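Local atomic coordinates of fructose-1,6-bisphosphatase/inositol-1-monophosphatase (Thermotoga maritima, PDB entry 2P3N), a protein that hydrolyses inositol monophosphates and fructose 1,6-bisphosphate, among other phosphate esters, as a magnesium-dependent homotetrameric phosphatase of the inositol monophosphatase superfamily. Residues A[71-76]-A[101-106]. Numbering follows the deposited sequence.
Sequences KGDRLW and VENGEV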
ATOM      1  N   LYS A  71       6.961 -34.813 -12.687  1.00 43.20           N
ATOM      2  CA  LYS A  71       8.402 -34.955 -12.513  1.00 38.36           C
ATOM      3  C   LYS A  71       9.088 -34.529 -13.802  1.00 41.93           C
ATOM      4  O   LYS A  71       8.569 -34.744 -14.897  1.00 38.86           O
ATOM      5  CB  LYS A  71       8.768 -36.404 -12.225  1.00 39.46           C
ATOM      6  CG  LYS A  71       8.163 -36.955 -10.953  1.00 48.25           C
ATOM      7  CD  LYS A  71       8.617 -38.386 -10.710  1.00 51.49           C
ATOM      8  CE  LYS A  71       7.947 -38.989  -9.483  1.00 50.88           C
ATOM      9  NZ  LYS A  71       8.399 -40.394  -9.272  1.00 52.89           N
ATOM     10  N   GLY A  72      10.262 -33.928 -13.666  1.00 46.78           N
ATOM     11  CA  GLY A  72      11.001 -33.485 -14.831  1.00 47.88           C
ATOM     12  C   GLY A  72      12.309 -32.819 -14.449  1.00 50.52           C
ATOM     13  O   GLY A  72      12.524 -32.462 -13.286  1.00 51.44           O
ATOM     14  N   ASP A  73      13.193 -32.662 -15.431  1.00 51.52           N
ATOM     15  CA  ASP A  73      14.482 -32.023 -15.198  1.00 54.73           C
ATOM     16  C   ASP A  73      14.278 -30.526 -15.314  1.00 50.96           C
ATOM     17  O   ASP A  73      15.196 -29.740 -15.123  1.00 51.08           O
ATOM     18  CB  ASP A  73      15.531 -32.530 -16.206  1.00 61.96           C
ATOM     19  CG  ASP A  73      14.988 -32.650 -17.625  1.00 66.34           C
ATOM     20  OD1 ASP A  73      15.701 -33.231 -18.480  1.00 70.88           O
ATOM     21  OD2 ASP A  73      13.861 -32.167 -17.887  1.00 70.81           O
ATOM     22  N   ARG A  74      13.041 -30.164 -15.626  1.00 49.09           N
ATOM     23  CA  ARG A  74      12.607 -28.783 -15.763  1.00 46.27           C
ATOM     24  C   ARG A  74      11.230 -28.768 -15.123  1.00 42.56           C
ATOM     25  O   ARG A  74      10.211 -28.958 -15.791  1.00 40.26           O
ATOM     26  CB  ARG A  74      12.554 -28.394 -17.247  1.00 39.94           C
ATOM     27  CG  ARG A  74      13.948 -28.316 -17.837  1.00 36.06           C
ATOM     28  CD  ARG A  74      13.994 -28.218 -19.354  1.00 34.94           C
ATOM     29  NE  ARG A  74      13.580 -26.920 -19.868  1.00 35.02           N
ATOM     30  CZ  ARG A  74      14.180 -26.285 -20.872  1.00 31.90           C
ATOM     31  NH1 ARG A  74      15.239 -26.818 -21.474  1.00 30.66           N
ATOM     32  NH2 ARG A  74      13.706 -25.119 -21.295  1.00 39.67           N
ATOM     33  N   LEU A  75      11.222 -28.563 -13.809  1.00 40.70           N
ATOM     34  CA  LEU A  75       9.990 -28.577 -13.032  1.00 40.49           C
ATOM     35  C   LEU A  75       9.682 -27.299 -12.242  1.00 40.91           C
ATOM     36  O   LEU A  75      10.514 -26.814 -11.472  1.00 42.40           O
ATOM     37  CB  LEU A  75      10.030 -29.759 -12.056  1.00 37.92           C
ATOM     38  CG  LEU A  75       8.810 -29.977 -11.158  1.00 38.16           C
ATOM     39  CD1 LEU A  75       7.777 -30.826 -11.890  1.00 32.94           C
ATOM     40  CD2 LEU A  75       9.240 -30.655  -9.862  1.00 30.69           C
ATOM     41  N   TRP A  76       8.473 -26.771 -12.424  1.00 38.82           N
ATOM     42  CA  TRP A  76       8.030 -25.579 -11.703  1.00 35.36           C
ATOM     43  C   TRP A  76       7.208 -26.031 -10.492  1.00 36.09           C
ATOM     44  O   TRP A  76       6.204 -26.732 -10.637  1.00 34.25           O
ATOM     45  CB  TRP A  76       7.144 -24.699 -12.590  1.00 34.06           C
ATOM     46  CG  TRP A  76       7.789 -24.153 -13.834  1.00 36.79           C
ATOM     47  CD1 TRP A  76       8.050 -24.828 -14.996  1.00 34.14           C
ATOM     48  CD2 TRP A  76       8.178 -22.789 -14.069  1.00 39.32           C
ATOM     49  NE1 TRP A  76       8.566 -23.969 -15.942  1.00 32.36           N
ATOM     50  CE2 TRP A  76       8.656 -22.714 -15.399  1.00 35.21           C
ATOM     51  CE3 TRP A  76       8.168 -21.623 -13.284  1.00 37.00           C
ATOM     52  CZ2 TRP A  76       9.118 -21.514 -15.964  1.00 34.89           C
ATOM     53  CZ3 TRP A  76       8.631 -20.428 -13.852  1.00 33.35           C
ATOM     54  CH2 TRP A  76       9.098 -20.388 -15.179  1.00 31.19           C
ATOM     55  N   VAL A 101      12.772 -25.472 -10.594  1.00 46.50           N
ATOM     56  CA  VAL A 101      13.791 -26.467 -10.349  1.00 42.03           C
ATOM     57  C   VAL A 101      14.261 -27.079 -11.661  1.00 41.23           C
ATOM     58  O   VAL A 101      13.451 -27.470 -12.502  1.00 40.83           O
ATOM     59  CB  VAL A 101      13.221 -27.577  -9.446  1.00 38.07           C
ATOM     60  CG1 VAL A 101      14.306 -28.495  -8.984  1.00 29.83           C
ATOM     61  CG2 VAL A 101      12.521 -26.958  -8.264  1.00 42.37           C
ATOM     62  N   GLU A 102      15.573 -27.137 -11.846  1.00 40.87           N
ATOM     63  CA  GLU A 102      16.134 -27.746 -13.041  1.00 39.33           C
ATOM     64  C   GLU A 102      17.094 -28.838 -12.592  1.00 38.87           C
ATOM     65  O   GLU A 102      17.986 -28.602 -11.774  1.00 37.45           O
ATOM     66  CB  GLU A 102      16.860 -26.716 -13.905  1.00 41.02           C
ATOM     67  CG  GLU A 102      17.303 -27.270 -15.251  1.00 41.85           C
ATOM     68  CD  GLU A 102      17.412 -26.205 -16.323  1.00 44.37           C
ATOM     69  OE1 GLU A 102      16.409 -25.488 -16.552  1.00 44.47           O
ATOM     70  OE2 GLU A 102      18.490 -26.090 -16.946  1.00 50.22           O
ATOM     71  N   ASN A 103      16.886 -30.040 -13.115  1.00 37.80           N
ATOM     72  CA  ASN A 103      17.719 -31.166 -12.748  1.00 37.34           C
ATOM     73  C   ASN A 103      17.730 -31.238 -11.233  1.00 39.11           C
ATOM     74  O   ASN A 103      18.784 -31.382 -10.613  1.00 36.63           O
ATOM     75  CB  ASN A 103      19.141 -30.971 -13.264  1.00 36.05           C
ATOM     76  CG  ASN A 103      19.209 -30.899 -14.776  1.00 40.27           C
ATOM     77  OD1 ASN A 103      20.225 -30.477 -15.331  1.00 46.90           O
ATOM     78  ND2 ASN A 103      18.135 -31.312 -15.454  1.00 38.92           N
ATOM     79  N   GLY A 104      16.545 -31.115 -10.639  1.00 38.47           N
ATOM     80  CA  GLY A 104      16.430 -31.185  -9.196  1.00 34.70           C
ATOM     81  C   GLY A 104      17.086 -30.029  -8.477  1.00 35.83           C
ATOM     82  O   GLY A 104      17.203 -30.046  -7.249  1.00 36.84           O
ATOM     83  N   GLU A 105      17.506 -29.013  -9.225  1.00 36.64           N
ATOM     84  CA  GLU A 105      18.154 -27.857  -8.610  1.00 39.40           C
ATOM     85  C   GLU A 105      17.335 -26.587  -8.733  1.00 40.18           C
ATOM     86  O   GLU A 105      16.991 -26.169  -9.839  1.00 37.76           O
ATOM     87  CB  GLU A 105      19.519 -27.606  -9.244  1.00 47.12           C
ATOM     88  CG  GLU A 105      20.454 -28.803  -9.221  1.00 53.38           C
ATOM     89  CD  GLU A 105      21.859 -28.425  -9.622  1.00 54.52           C
ATOM     90  OE1 GLU A 105      22.541 -27.752  -8.817  1.00 62.17           O
ATOM     91  OE2 GLU A 105      22.271 -28.784 -10.747  1.00 57.88           O
ATOM     92  N   VAL A 106      17.035 -25.969  -7.593  1.00 40.01           N
ATOM     93  CA  VAL A 106      16.265 -24.727  -7.580  1.00 39.77           C
ATOM     94  C   VAL A 106      17.100 -23.624  -8.234  1.00 40.47           C
ATOM     95  O   VAL A 106      18.147 -23.232  -7.719  1.00 39.65           O
ATOM     96  CB  VAL A 106      15.894 -24.316  -6.136  1.00 36.14           C
ATOM     97  CG1 VAL A 106      15.008 -23.088  -6.150  1.00 35.58           C
ATOM     98  CG2 VAL A 106      15.186 -25.458  -5.442  1.00 31.96           C
TER
HETATM   99  O   HOH W   1      13.877 -30.786 -11.761  1.00 38.38           O
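Three backbone hydrogen bonds and one bridging water join 71-76 to 101-106. Leu-75 and Val-101 form an antiparallel hydrogen-bonded pair: Leu-75 N donates to Val-101 O at 2.8 Å, nearly along the C=O axis (165°), and Val-101 N returns a bond of 2.8 Å to Leu-75 O in the carbonyl plane. Arg-74 and Glu-102 follow as a non-hydrogen-bonded pair. Just before the strand, Asp-73 O accepts from Asn-103 N at 2.6 Å, but the donor stands 35° above the carbonyl plane, off the lone pairs. The same oxygen receives a CA-H...O contact from Glu-102 CA at 3.0 Å. The water donates to Gly-72 O and, weakly, to Val-101 O, and accepts from Gly-104 N at 2.9 Å, tying the type I' turn 102-105 to the loop before strand 74-79. In the hairpin of strands 95-102 and 105-113, Glu-102 and Glu-105 exchange two backbone bonds, closing the turn, whose Asn-103 and Gly-104 both have positive phi.

Asn-103 lies alongside Asp-73, its ND2 3.0 Å from Asp-73 CB, with amide and carboxylate planes 50° apart. Glu-102 runs beside Arg-74, whose CG touches Glu-102 OE1 at 4.0 Å; with Arg-74 NE 4.6 Å from OE1 and no N-H aimed at it, any attraction is probably just electrostatic. Tyr-100 OH hydrogen-bonds that oxygen.

Arg-74 and Glu-102 share one sheet face, Leu-75 and Val-101 the other. Strand 74-79, whose far end carries the magnesium ligand Asp-79, is flanked by antiparallel 95-102 and parallel 61-64, whose Asn-61 and Met-63 touch Leu-75, while Trp-76 packs against helix 2-21.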